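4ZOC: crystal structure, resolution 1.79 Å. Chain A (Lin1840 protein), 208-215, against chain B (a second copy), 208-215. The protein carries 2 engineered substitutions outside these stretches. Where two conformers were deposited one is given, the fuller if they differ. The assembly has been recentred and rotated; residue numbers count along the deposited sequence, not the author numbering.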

# COMPACT_ATOMS: atom_id res chain seq x y z
N VAL A 208 7.16 4.29 5.17
CA VAL A 208 7.21 2.82 5.00
C VAL A 208 6.68 2.26 6.29
O VAL A 208 7.11 2.70 7.41
CB VAL A 208 8.65 2.37 4.82
CG1 VAL A 208 8.82 0.86 4.92
CG2 VAL A 208 9.20 2.88 3.47
N ASN A 209 5.81 1.29 6.16
CA ASN A 209 5.36 0.53 7.36
C ASN A 209 5.01 -0.91 6.96
O ASN A 209 4.26 -1.15 5.98
CB ASN A 209 4.17 1.15 7.99
CG ASN A 209 3.80 0.46 9.29
OD1 ASN A 209 2.86 -0.37 9.33
ND2 ASN A 209 4.51 0.81 10.36
N MET A 210 5.61 -1.83 7.70
CA MET A 210 5.33 -3.26 7.60
C MET A 210 5.59 -3.90 8.99
O MET A 210 6.30 -3.32 9.86
CB MET A 210 6.14 -3.99 6.52
CG MET A 210 7.66 -4.15 6.76
SD MET A 210 8.64 -2.70 6.34
CE MET A 210 8.39 -2.53 4.59
N SER A 211 5.02 -5.06 9.19
CA SER A 211 5.29 -5.79 10.43
C SER A 211 6.82 -6.17 10.49
O SER A 211 7.49 -6.33 9.50
CB SER A 211 4.40 -7.01 10.59
OG SER A 211 4.84 -8.09 9.74
N THR A 212 7.32 -6.26 11.71
CA THR A 212 8.68 -6.76 11.94
C THR A 212 8.93 -8.08 11.24
O THR A 212 9.94 -8.28 10.54
CB THR A 212 8.98 -6.82 13.41
OG1 THR A 212 8.58 -5.58 14.07
CG2 THR A 212 10.49 -7.02 13.57
N ARG A 213 7.93 -8.97 11.30
CA ARG A 213 8.07 -10.28 10.67
C ARG A 213 8.24 -10.13 9.17
O ARG A 213 9.04 -10.82 8.57
CB ARG A 213 6.86 -11.19 10.95
CG ARG A 213 7.02 -12.62 10.38
CD ARG A 213 5.72 -13.44 10.50
NE ARG A 213 4.60 -12.59 10.02
CZ ARG A 213 4.41 -12.27 8.73
NH1 ARG A 213 5.22 -12.76 7.79
NH2 ARG A 213 3.43 -11.38 8.36
N GLU A 214 7.42 -9.24 8.56
CA GLU A 214 7.54 -9.05 7.10
C GLU A 214 8.89 -8.36 6.72
O GLU A 214 9.55 -8.71 5.73
CB GLU A 214 6.41 -8.18 6.55
CG GLU A 214 5.27 -9.08 6.13
CD GLU A 214 5.66 -10.04 5.01
OE1 GLU A 214 5.53 -11.32 5.26
OE2 GLU A 214 6.09 -9.49 3.95
N LEU A 215 9.31 -7.42 7.53
CA LEU A 215 10.68 -6.85 7.38
C LEU A 215 11.74 -7.93 7.33
O LEU A 215 12.54 -8.08 6.38
CB LEU A 215 10.93 -5.85 8.52
CG LEU A 215 12.34 -5.22 8.46
CD1 LEU A 215 12.50 -4.26 7.28
CD2 LEU A 215 12.43 -4.39 9.74
N VAL B 208 -3.44 -8.11 4.48
CA VAL B 208 -3.25 -6.90 5.32
C VAL B 208 -1.91 -7.04 6.02
O VAL B 208 -1.63 -8.10 6.62
CB VAL B 208 -4.44 -6.73 6.33
CG1 VAL B 208 -4.17 -5.70 7.43
CG2 VAL B 208 -5.74 -6.39 5.64
N ASN B 209 -1.10 -6.00 6.01
CA ASN B 209 0.12 -6.01 6.83
C ASN B 209 0.46 -4.62 7.30
O ASN B 209 0.50 -3.68 6.51
CB ASN B 209 1.30 -6.55 6.04
CG ASN B 209 2.52 -6.77 6.90
OD1 ASN B 209 3.42 -5.94 6.91
ND2 ASN B 209 2.51 -7.85 7.69
N MET B 210 0.74 -4.51 8.59
CA MET B 210 1.21 -3.27 9.18
C MET B 210 1.92 -3.67 10.46
O MET B 210 1.69 -4.77 11.02
CB MET B 210 0.09 -2.27 9.46
CG MET B 210 -0.85 -2.67 10.61
SD MET B 210 -2.27 -3.73 10.20
CE MET B 210 -3.16 -2.83 8.95
N SER B 211 2.77 -2.80 10.93
CA SER B 211 3.41 -3.03 12.24
C SER B 211 2.42 -3.05 13.40
O SER B 211 1.34 -2.45 13.34
CB SER B 211 4.49 -2.01 12.53
OG SER B 211 4.03 -0.72 12.89
N THR B 212 2.78 -3.81 14.42
CA THR B 212 1.94 -3.91 15.62
C THR B 212 1.67 -2.49 16.20
O THR B 212 0.57 -2.17 16.54
CB THR B 212 2.59 -4.81 16.66
OG1 THR B 212 3.12 -6.03 16.06
CG2 THR B 212 1.57 -5.06 17.75
N ARG B 213 2.70 -1.62 16.22
CA ARG B 213 2.53 -0.28 16.70
C ARG B 213 1.45 0.48 15.90
O ARG B 213 0.63 1.15 16.49
CB ARG B 213 3.83 0.50 16.70
CG ARG B 213 3.68 1.91 17.28
CD ARG B 213 4.91 2.81 17.04
NE ARG B 213 5.29 2.74 15.64
CZ ARG B 213 4.64 3.31 14.64
NH1 ARG B 213 3.55 4.06 14.89
NH2 ARG B 213 4.99 2.97 13.36
N GLU B 214 1.47 0.36 14.57
CA GLU B 214 0.51 1.02 13.74
C GLU B 214 -0.87 0.40 13.93
O GLU B 214 -1.87 1.08 13.90
CB GLU B 214 0.92 0.86 12.25
CG GLU B 214 1.75 2.07 11.86
CD GLU B 214 1.01 3.42 12.02
OE1 GLU B 214 1.51 4.28 12.78
OE2 GLU B 214 -0.05 3.60 11.39
N LEU B 215 -0.92 -0.88 14.12
CA LEU B 215 -2.20 -1.56 14.41
C LEU B 215 -2.82 -0.93 15.70
O LEU B 215 -3.97 -0.53 15.71
CB LEU B 215 -1.97 -3.06 14.58
CG LEU B 215 -3.18 -3.90 15.04
CD1 LEU B 215 -4.28 -4.03 14.00
CD2 LEU B 215 -2.68 -5.28 15.37
O HOH W 1 2.07 -3.18 4.19
O HOH W 2 5.34 -5.38 13.91

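The same segment of two copies meets around a near-twofold centre, with CA of M210(A) 4.4 Å from CA of M210(B) and CA of S211(A) 3.8 Å from CA of S211(B). Each segment is an extended loop that turns into a helix at residue 212, and together the two bury 343 Å². Along chain B, V208(B) comes first and lies too far from chain A to touch it. N209(B) makes the main contact: its CA-to-CB bond points toward chain A, and its t rotamer (chi1 -172°) carries the carboxamide to S211(A). There the amide uses both of its ends. OD1 of N209(B) accepts from N of S211(A) at 2.9 Å, while ND2 of N209(B) donates to OG of S211(A) at 3.1 Å; N-H...acceptor angles of 168° and 173° make both bonds nearly straight. The same ND2 of N209(B) lies 3.4 Å from CG of E214(A), in van der Waals contact, and 3.7 Å from NH2 of R213(A), whose guanidinium it approaches obliquely. Behind the asparagines, water 1 donates to O of N209(B) at 2.8 Å and, weakly, to O of N209(A) at 3.5 Å, so the backbone link it makes is lopsided.

M210(B) directs its CA-to-CB bond away from chain A, yet its CB still sits 3.4 Å from OD1 of N209(A). At the centre the main chains pass closely, with C of M210(B) 4.0 Å from C of M210(A). O of M210(B) packs 3.5 Å from CB of S211(A).

S211(B) receives the reciprocal pair: its N donates to OD1 of N209(A) at 2.9 Å, and its OG accepts from ND2 of N209(A) at 3.0 Å. With chi1 at 74° (p), the same OG of S211(B) also caps its own helix, accepting from N of E214(B) at 3.2 Å. One hydroxyl oxygen thus serves both the helix start and the neighbouring chain. The first turn is secured further by N of L215(B), which donates to O of S211(B) at 2.9 Å.

At T212(B) the contact becomes indirect. Water 2 accepts from N of T212(B) at 3.0 Å and from N of T212(A) at 3.1 Å, joining the two helix starts. R213(B) brings its end nearer to chain A than its sideways CA-to-CB bond suggests, and its NH1 forms a salt bridge with OE1 of E214(B) at 2.9 Å. Beside this bridge, CG of E214(B) lies 3.4 Å from ND2 of N209(A). L215(B) makes no contact with the opposing stretch.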